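Local coordinates for protein sugar-binding transcriptional regulator, LacI family (Enterococcus faecalis, PDB 3CS3) that probably acts as a sugar-responsive transcription factor of the LacI family, its periplasmic-binding-protein-like domain coupled to DNA binding, at residues A[12-17]-A[61-66]; A[48-53]-A[67-72]. All coordinates share one frame; numbering follows the deposited sequence.

Contact 1 of 2, residues A[12-17]-A[61-66]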
ATOM      1  N   GLY A  12     -14.917  -3.270 -10.537  1.00 30.87           N
ATOM      2  CA  GLY A  12     -14.713  -2.982  -9.118  1.00 31.93           C
ATOM      3  C   GLY A  12     -13.766  -3.992  -8.493  1.00 35.27           C
ATOM      4  O   GLY A  12     -13.960  -5.195  -8.620  1.00 32.91           O
ATOM      5  N   VAL A  13     -12.725  -3.506  -7.830  1.00 33.85           N
ATOM      6  CA  VAL A  13     -11.764  -4.386  -7.185  1.00 25.08           C
ATOM      7  C   VAL A  13     -11.887  -4.212  -5.675  1.00 33.04           C
ATOM      8  O   VAL A  13     -11.652  -3.130  -5.146  1.00 35.54           O
ATOM      9  CB  VAL A  13     -10.327  -4.130  -7.681  1.00 30.78           C
ATOM     10  CG1 VAL A  13      -9.338  -5.031  -6.960  1.00 28.42           C
ATOM     11  CG2 VAL A  13     -10.236  -4.350  -9.195  1.00 22.43           C
ATOM     12  N   TYR A  14     -12.285  -5.279  -4.992  1.00 32.71           N
ATOM     13  CA  TYR A  14     -12.558  -5.213  -3.561  1.00 35.12           C
ATOM     14  C   TYR A  14     -11.433  -5.843  -2.753  1.00 38.23           C
ATOM     15  O   TYR A  14     -11.260  -7.062  -2.743  1.00 44.07           O
ATOM     16  CB  TYR A  14     -13.931  -5.824  -3.240  1.00 39.18           C
ATOM     17  CG  TYR A  14     -15.062  -4.993  -3.802  1.00 46.46           C
ATOM     18  CD1 TYR A  14     -15.633  -3.970  -3.049  1.00 51.82           C
ATOM     19  CD2 TYR A  14     -15.528  -5.197  -5.106  1.00 48.22           C
ATOM     20  CE1 TYR A  14     -16.652  -3.187  -3.563  1.00 53.74           C
ATOM     21  CE2 TYR A  14     -16.543  -4.417  -5.631  1.00 48.84           C
ATOM     22  CZ  TYR A  14     -17.103  -3.416  -4.851  1.00 51.30           C
ATOM     23  OH  TYR A  14     -18.113  -2.634  -5.356  1.00 58.58           O
ATOM     24  N   LEU A  15     -10.647  -4.979  -2.116  1.00 39.21           N
ATOM     25  CA  LEU A  15      -9.486  -5.391  -1.330  1.00 36.51           C
ATOM     26  C   LEU A  15      -9.773  -5.252   0.155  1.00 35.19           C
ATOM     27  O   LEU A  15     -10.697  -4.548   0.550  1.00 41.68           O
ATOM     28  CB  LEU A  15      -8.244  -4.588  -1.722  1.00 28.07           C
ATOM     29  CG  LEU A  15      -7.798  -4.655  -3.190  1.00 34.76           C
ATOM     30  CD1 LEU A  15      -6.533  -3.850  -3.359  1.00 35.53           C
ATOM     31  CD2 LEU A  15      -7.595  -6.096  -3.699  1.00 30.31           C
ATOM     32  N   ALA A  16      -8.976  -5.935   0.970  1.00 44.53           N
ATOM     33  CA  ALA A  16      -9.175  -5.969   2.417  1.00 53.46           C
ATOM     34  C   ALA A  16      -8.324  -4.943   3.167  1.00 58.86           C
ATOM     35  O   ALA A  16      -8.615  -4.612   4.319  1.00 68.95           O
ATOM     36  CB  ALA A  16      -8.899  -7.360   2.934  1.00 47.77           C
ATOM     37  N   ASP A  17      -7.292  -4.438   2.496  1.00 64.54           N
ATOM     38  CA  ASP A  17      -6.272  -3.552   3.086  1.00 78.56           C
ATOM     39  C   ASP A  17      -5.497  -4.097   4.294  1.00 81.87           C
ATOM     40  O   ASP A  17      -5.269  -3.392   5.281  1.00 80.70           O
ATOM     41  CB  ASP A  17      -6.769  -2.112   3.311  1.00 80.91           C
ATOM     42  CG  ASP A  17      -6.308  -1.156   2.214  1.00 88.64           C
ATOM     43  OD1 ASP A  17      -5.775  -0.077   2.552  1.00 92.38           O
ATOM     44  OD2 ASP A  17      -6.464  -1.483   1.016  1.00 85.26           O
ATOM     45  N   ALA A  61     -16.679  -7.678 -10.860  1.00 31.44           N
ATOM     46  CA  ALA A  61     -15.845  -7.524  -9.673  1.00 30.56           C
ATOM     47  C   ALA A  61     -14.690  -8.514  -9.599  1.00 34.55           C
ATOM     48  O   ALA A  61     -14.813  -9.663 -10.030  1.00 34.53           O
ATOM     49  CB  ALA A  61     -16.697  -7.590  -8.396  1.00 29.30           C
ATOM     50  N   ILE A  62     -13.566  -8.041  -9.065  1.00 32.06           N
ATOM     51  CA  ILE A  62     -12.461  -8.893  -8.656  1.00 26.86           C
ATOM     52  C   ILE A  62     -12.343  -8.758  -7.138  1.00 32.18           C
ATOM     53  O   ILE A  62     -12.140  -7.658  -6.629  1.00 28.97           O
ATOM     54  CB  ILE A  62     -11.137  -8.508  -9.359  1.00 27.83           C
ATOM     55  CG1 ILE A  62     -11.228  -8.779 -10.865  1.00 26.45           C
ATOM     56  CG2 ILE A  62      -9.954  -9.272  -8.761  1.00 23.21           C
ATOM     57  CD1 ILE A  62     -10.094  -8.164 -11.670  1.00 24.69           C
ATOM     58  N   ILE A  63     -12.483  -9.871  -6.420  1.00 32.58           N
ATOM     59  CA  ILE A  63     -12.551  -9.844  -4.954  1.00 30.57           C
ATOM     60  C   ILE A  63     -11.342 -10.503  -4.282  1.00 34.59           C
ATOM     61  O   ILE A  63     -11.072 -11.696  -4.480  1.00 30.13           O
ATOM     62  CB  ILE A  63     -13.836 -10.545  -4.413  1.00 37.10           C
ATOM     63  CG1 ILE A  63     -15.089 -10.162  -5.221  1.00 32.08           C
ATOM     64  CG2 ILE A  63     -14.009 -10.315  -2.892  1.00 32.03           C
ATOM     65  CD1 ILE A  63     -15.713  -8.847  -4.862  1.00 47.43           C
ATOM     66  N   LEU A  64     -10.628  -9.713  -3.484  1.00 28.75           N
ATOM     67  CA  LEU A  64      -9.636 -10.231  -2.551  1.00 30.76           C
ATOM     68  C   LEU A  64      -9.879  -9.597  -1.177  1.00 33.96           C
ATOM     69  O   LEU A  64      -9.205  -8.642  -0.791  1.00 33.64           O
ATOM     70  CB  LEU A  64      -8.212  -9.976  -3.068  1.00 32.13           C
ATOM     71  CG  LEU A  64      -6.944 -10.352  -2.276  1.00 37.17           C
ATOM     72  CD1 LEU A  64      -7.099 -11.574  -1.380  1.00 35.59           C
ATOM     73  CD2 LEU A  64      -5.794 -10.553  -3.232  1.00 35.55           C
ATOM     74  N   ASP A  65     -10.851 -10.150  -0.449  1.00 31.79           N
ATOM     75  CA  ASP A  65     -11.291  -9.611   0.835  1.00 34.73           C
ATOM     76  C   ASP A  65     -12.091 -10.677   1.572  1.00 38.18           C
ATOM     77  O   ASP A  65     -13.214 -10.979   1.181  1.00 36.76           O
ATOM     78  CB  ASP A  65     -12.166  -8.366   0.610  1.00 36.13           C
ATOM     79  CG  ASP A  65     -12.593  -7.683   1.911  1.00 46.41           C
ATOM     80  OD1 ASP A  65     -12.151  -8.084   3.014  1.00 47.77           O
ATOM     81  OD2 ASP A  65     -13.388  -6.723   1.820  1.00 48.74           O
ATOM     82  N   TRP A  66     -11.524 -11.217   2.651  1.00 42.38           N
ATOM     83  CA  TRP A  66     -12.159 -12.296   3.418  1.00 49.65           C
ATOM     84  C   TRP A  66     -13.396 -11.843   4.208  1.00 48.31           C
ATOM     85  O   TRP A  66     -14.225 -12.669   4.589  1.00 55.53           O
ATOM     86  CB  TRP A  66     -11.144 -12.977   4.352  1.00 55.92           C
ATOM     87  CG  TRP A  66     -10.751 -12.130   5.525  1.00 63.08           C
ATOM     88  CD1 TRP A  66      -9.812 -11.148   5.539  1.00 65.92           C
ATOM     89  CD2 TRP A  66     -11.301 -12.180   6.851  1.00 68.90           C
ATOM     90  NE1 TRP A  66      -9.732 -10.579   6.787  1.00 66.03           N
ATOM     91  CE2 TRP A  66     -10.638 -11.190   7.613  1.00 70.79           C
ATOM     92  CE3 TRP A  66     -12.291 -12.962   7.466  1.00 73.78           C
ATOM     93  CZ2 TRP A  66     -10.924 -10.963   8.969  1.00 68.57           C
ATOM     94  CZ3 TRP A  66     -12.579 -12.736   8.817  1.00 71.26           C
ATOM     95  CH2 TRP A  66     -11.894 -11.744   9.551  1.00 69.04           C
TER
HETATM   96  O   HOH W   1     -13.662  -4.714   0.292  1.00 46.36           O
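Gly12 and Ala61 open a parallel strand pair, 12-15 beside 61-64, whose axes run 4.7 Å apart at 8° and are joined by three hydrogen bonds: Ile62 N to Gly12 O, Tyr14 N to Ile62 O, and Leu64 N to Tyr14 O, the last 2.8 Å long. The Tyr14 ring stands on the same face as the side chains of Ala61 and Ile63. Ala61 CB sits at the ring edge, 4.2 Å from CE2, while Ile63 CD1 approaches CD2 obliquely at 3.7 Å. Gly12, without a side chain, leaves room beside Tyr14 CE2. On the other face beta-branched Val13 and Ile62 suit extended backbone, and Leu15 CD2 reaches Leu64 CB at 4.0 Å; helix 23-35 covers this side, as in the helix-flanked, mainly parallel sheet of a periplasmic-binding-protein-like subdomain. Beyond the strands, Asp65 CG, anti to its backbone N (chi1 -176°), is put beside Ala16, whose CB lies 3.3 Å from OD1. OD1 accepts a hydrogen bond from Thr67 OG1, and one water bridges Leu15 O and OD2. The contact is thus largely apolar round its hydrogen-bonded amides, whereas at the C-terminal ends a buried carboxylate is met by hydroxyl and water, probably steadying its charge.

Contact 2 of 2, residues A[48-53]-A[67-72]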
ATOM      1  N   LYS A  48     -17.259  -2.159   5.534  1.00 64.63           N
ATOM      2  CA  LYS A  48     -18.616  -1.904   5.062  1.00 66.19           C
ATOM      3  C   LYS A  48     -18.670  -1.674   3.552  1.00 62.49           C
ATOM      4  O   LYS A  48     -19.692  -1.223   3.035  1.00 60.48           O
ATOM      5  CB  LYS A  48     -19.216  -0.690   5.790  1.00 70.76           C
ATOM      6  CG  LYS A  48     -19.331  -0.822   7.311  1.00 79.20           C
ATOM      7  CD  LYS A  48     -20.574  -1.603   7.731  1.00 88.35           C
ATOM      8  CE  LYS A  48     -20.804  -1.537   9.238  1.00 92.65           C
ATOM      9  NZ  LYS A  48     -19.702  -2.177  10.021  1.00 89.95           N
ATOM     10  N   SER A  49     -17.580  -1.995   2.854  1.00 64.30           N
ATOM     11  CA  SER A  49     -17.448  -1.721   1.413  1.00 68.08           C
ATOM     12  C   SER A  49     -18.369  -2.566   0.525  1.00 73.20           C
ATOM     13  O   SER A  49     -18.710  -2.156  -0.588  1.00 79.61           O
ATOM     14  CB  SER A  49     -15.995  -1.887   0.963  1.00 66.35           C
ATOM     15  OG  SER A  49     -15.598  -3.246   1.013  1.00 66.51           O
ATOM     16  N   HIS A  50     -18.766  -3.735   1.022  1.00 75.37           N
ATOM     17  CA  HIS A  50     -19.680  -4.621   0.304  1.00 78.37           C
ATOM     18  C   HIS A  50     -21.148  -4.198   0.414  1.00 82.71           C
ATOM     19  O   HIS A  50     -21.986  -4.663  -0.361  1.00 85.30           O
ATOM     20  CB  HIS A  50     -19.504  -6.071   0.766  1.00 79.68           C
ATOM     21  CG  HIS A  50     -19.806  -6.295   2.215  1.00 79.81           C
ATOM     22  ND1 HIS A  50     -18.842  -6.213   3.197  1.00 80.76           N
ATOM     23  CD2 HIS A  50     -20.960  -6.619   2.847  1.00 79.44           C
ATOM     24  CE1 HIS A  50     -19.390  -6.469   4.371  1.00 84.15           C
ATOM     25  NE2 HIS A  50     -20.674  -6.719   4.187  1.00 83.45           N
ATOM     26  N   LEU A  51     -21.455  -3.336   1.384  1.00 87.38           N
ATOM     27  CA  LEU A  51     -22.816  -2.828   1.583  1.00 93.06           C
ATOM     28  C   LEU A  51     -23.240  -1.858   0.483  1.00 97.57           C
ATOM     29  O   LEU A  51     -24.416  -1.796   0.123  1.00101.67           O
ATOM     30  CB  LEU A  51     -22.973  -2.166   2.959  1.00 91.02           C
ATOM     31  CG  LEU A  51     -23.300  -3.011   4.202  1.00 95.56           C
ATOM     32  CD1 LEU A  51     -24.352  -4.089   3.925  1.00100.34           C
ATOM     33  CD2 LEU A  51     -22.053  -3.617   4.832  1.00 96.05           C
ATOM     34  N   PHE A  52     -22.280  -1.104  -0.043  1.00101.84           N
ATOM     35  CA  PHE A  52     -22.536  -0.220  -1.176  1.00108.62           C
ATOM     36  C   PHE A  52     -21.684  -0.574  -2.382  1.00110.30           C
ATOM     37  O   PHE A  52     -20.617   0.005  -2.609  1.00110.04           O
ATOM     38  CB  PHE A  52     -22.384   1.260  -0.813  1.00113.36           C
ATOM     39  CG  PHE A  52     -21.546   1.509   0.398  1.00119.07           C
ATOM     40  CD1 PHE A  52     -22.146   1.740   1.632  1.00124.67           C
ATOM     41  CD2 PHE A  52     -20.162   1.522   0.311  1.00117.17           C
ATOM     42  CE1 PHE A  52     -21.383   1.976   2.758  1.00124.32           C
ATOM     43  CE2 PHE A  52     -19.395   1.751   1.433  1.00120.62           C
ATOM     44  CZ  PHE A  52     -20.004   1.986   2.661  1.00121.45           C
ATOM     45  N   ILE A  53     -22.172  -1.550  -3.138  1.00111.48           N
ATOM     46  CA  ILE A  53     -21.631  -1.867  -4.443  1.00111.30           C
ATOM     47  C   ILE A  53     -22.413  -1.037  -5.457  1.00111.83           C
ATOM     48  O   ILE A  53     -23.633  -1.199  -5.576  1.00111.56           O
ATOM     49  CB  ILE A  53     -21.800  -3.364  -4.781  1.00110.69           C
ATOM     50  CG1 ILE A  53     -21.224  -4.249  -3.671  1.00108.99           C
ATOM     51  CG2 ILE A  53     -21.149  -3.678  -6.116  1.00111.41           C
ATOM     52  CD1 ILE A  53     -21.807  -5.656  -3.641  1.00110.29           C
ATOM     53  N   THR A  67     -13.507 -10.538   4.452  1.00 51.26           N
ATOM     54  CA  THR A  67     -14.668  -9.970   5.145  1.00 52.59           C
ATOM     55  C   THR A  67     -15.857  -9.720   4.214  1.00 54.81           C
ATOM     56  O   THR A  67     -16.966  -9.464   4.685  1.00 62.08           O
ATOM     57  CB  THR A  67     -14.329  -8.647   5.861  1.00 52.57           C
ATOM     58  OG1 THR A  67     -13.944  -7.659   4.900  1.00 49.83           O
ATOM     59  CG2 THR A  67     -13.216  -8.847   6.869  1.00 54.09           C
ATOM     60  N   PHE A  68     -15.614  -9.766   2.902  1.00 51.20           N
ATOM     61  CA  PHE A  68     -16.676  -9.695   1.902  1.00 45.33           C
ATOM     62  C   PHE A  68     -17.377 -11.055   1.937  1.00 47.76           C
ATOM     63  O   PHE A  68     -16.770 -12.064   1.576  1.00 50.30           O
ATOM     64  CB  PHE A  68     -16.071  -9.422   0.519  1.00 39.96           C
ATOM     65  CG  PHE A  68     -17.025  -8.809  -0.484  1.00 35.06           C
ATOM     66  CD1 PHE A  68     -16.656  -7.675  -1.191  1.00 39.83           C
ATOM     67  CD2 PHE A  68     -18.270  -9.376  -0.748  1.00 42.75           C
ATOM     68  CE1 PHE A  68     -17.511  -7.109  -2.132  1.00 55.21           C
ATOM     69  CE2 PHE A  68     -19.133  -8.816  -1.687  1.00 43.45           C
ATOM     70  CZ  PHE A  68     -18.753  -7.686  -2.382  1.00 48.41           C
ATOM     71  N   PRO A  69     -18.648 -11.089   2.392  1.00 53.06           N
ATOM     72  CA  PRO A  69     -19.351 -12.359   2.623  1.00 49.55           C
ATOM     73  C   PRO A  69     -19.720 -13.045   1.321  1.00 47.85           C
ATOM     74  O   PRO A  69     -20.142 -12.372   0.379  1.00 45.87           O
ATOM     75  CB  PRO A  69     -20.625 -11.931   3.368  1.00 41.44           C
ATOM     76  CG  PRO A  69     -20.395 -10.504   3.771  1.00 49.15           C
ATOM     77  CD  PRO A  69     -19.511  -9.942   2.715  1.00 51.29           C
ATOM     78  N   THR A  70     -19.547 -14.368   1.286  1.00 50.72           N
ATOM     79  CA  THR A  70     -19.825 -15.205   0.110  1.00 53.42           C
ATOM     80  C   THR A  70     -21.266 -15.064  -0.385  1.00 60.11           C
ATOM     81  O   THR A  70     -21.498 -14.966  -1.592  1.00 61.62           O
ATOM     82  CB  THR A  70     -19.491 -16.697   0.389  1.00 53.31           C
ATOM     83  OG1 THR A  70     -18.146 -16.802   0.867  1.00 50.55           O
ATOM     84  CG2 THR A  70     -19.623 -17.549  -0.869  1.00 57.59           C
ATOM     85  N   LYS A  71     -22.219 -15.023   0.548  1.00 64.39           N
ATOM     86  CA  LYS A  71     -23.638 -14.835   0.220  1.00 69.03           C
ATOM     87  C   LYS A  71     -23.916 -13.520  -0.523  1.00 63.12           C
ATOM     88  O   LYS A  71     -24.745 -13.486  -1.434  1.00 59.70           O
ATOM     89  CB  LYS A  71     -24.508 -14.958   1.476  1.00 73.86           C
ATOM     90  CG  LYS A  71     -24.637 -16.391   1.990  1.00 81.91           C
ATOM     91  CD  LYS A  71     -25.455 -16.474   3.276  1.00 81.64           C
ATOM     92  CE  LYS A  71     -25.514 -17.910   3.794  1.00 85.36           C
ATOM     93  NZ  LYS A  71     -26.134 -18.006   5.145  1.00 82.00           N
ATOM     94  N   GLU A  72     -23.208 -12.456  -0.141  1.00 62.82           N
ATOM     95  CA  GLU A  72     -23.229 -11.184  -0.875  1.00 58.98           C
ATOM     96  C   GLU A  72     -22.624 -11.295  -2.274  1.00 55.17           C
ATOM     97  O   GLU A  72     -23.070 -10.604  -3.195  1.00 55.46           O
ATOM     98  CB  GLU A  72     -22.504 -10.084  -0.093  1.00 60.35           C
ATOM     99  CG  GLU A  72     -23.388  -8.935   0.368  1.00 77.32           C
ATOM    100  CD  GLU A  72     -24.315  -9.313   1.505  1.00 84.72           C
ATOM    101  OE1 GLU A  72     -25.541  -9.386   1.266  1.00 84.11           O
ATOM    102  OE2 GLU A  72     -23.819  -9.537   2.632  1.00 85.24           O
TER
HETATM  103  O   HOH W   2     -15.907  -5.826   2.962  1.00 54.22           O
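His50 is gripped by two CH-pi contacts, one using its CB and the other its ring. CB stands over the centre of the Phe68 ring, 3.5 Å from the centroid and 6° off the normal, so all six ring carbons lie at similar distances. The imidazole in turn receives Pro69 CD over the centre of one face, 3.6 Å from its centroid. Chi1 of 62° sets His50 CG between the backbone N and the carbonyl carbon, a crowded position on the side of Pro69. Histidine suits the place because its flat ring offers a face to carbon and a nitrogen to solvent: ND1 meets a water in the ring plane at 3.0 Å, and the same water donates a weak bond to Thr67 OG1. Glu72 OE2 lies 4.5 Å from His50 NE2, near enough that its charge could favour a protonated imidazole, though OE2 and NE2 are not in contact. Ile53 CD1 approaches Phe68 CZ obliquely at 3.9 Å.

Farther out, Phe68 CG is anti to its backbone N (chi1 -158°), and its ring is held edge-to-face with Tyr14 and against Ile73. Thr67 OG1 is bonded to Asp65, and Arg88 NH2 to both Phe68 O and Thr70 OG1. Pro69 lacks an N-H, which costs nothing at the N-cap of helix 70-78. The arrangement is plain surface packing in an alpha/beta subdomain of the periplasmic-binding-protein-like fold: the loop after strand 40-45 lies against the strand-to-helix turn that follows strand 60-64.

How the contacts relate
From the N terminus the chain runs through strand 10-15, helix 23-35 and strand 40-45, then a loop that includes 48-53, before strand 60-64 returns beside the first strand. Contact 1 closes this long loop as a parallel pairing, with strand 10-15 between 40-45 and 60-64 in the sheet. Contact 2 closes a shorter one, from 48-53 round strand 60-64 to the start of helix 70-78. Their segments alternate along the chain, so the two closures cross. They also touch: Ile53 CG2 packs 3.3 Å from Tyr14 OH, and Phe68 CE1 3.7 Å from Ile63 CD1, so the loop and the turn before the helix pack on the same face of the sheet.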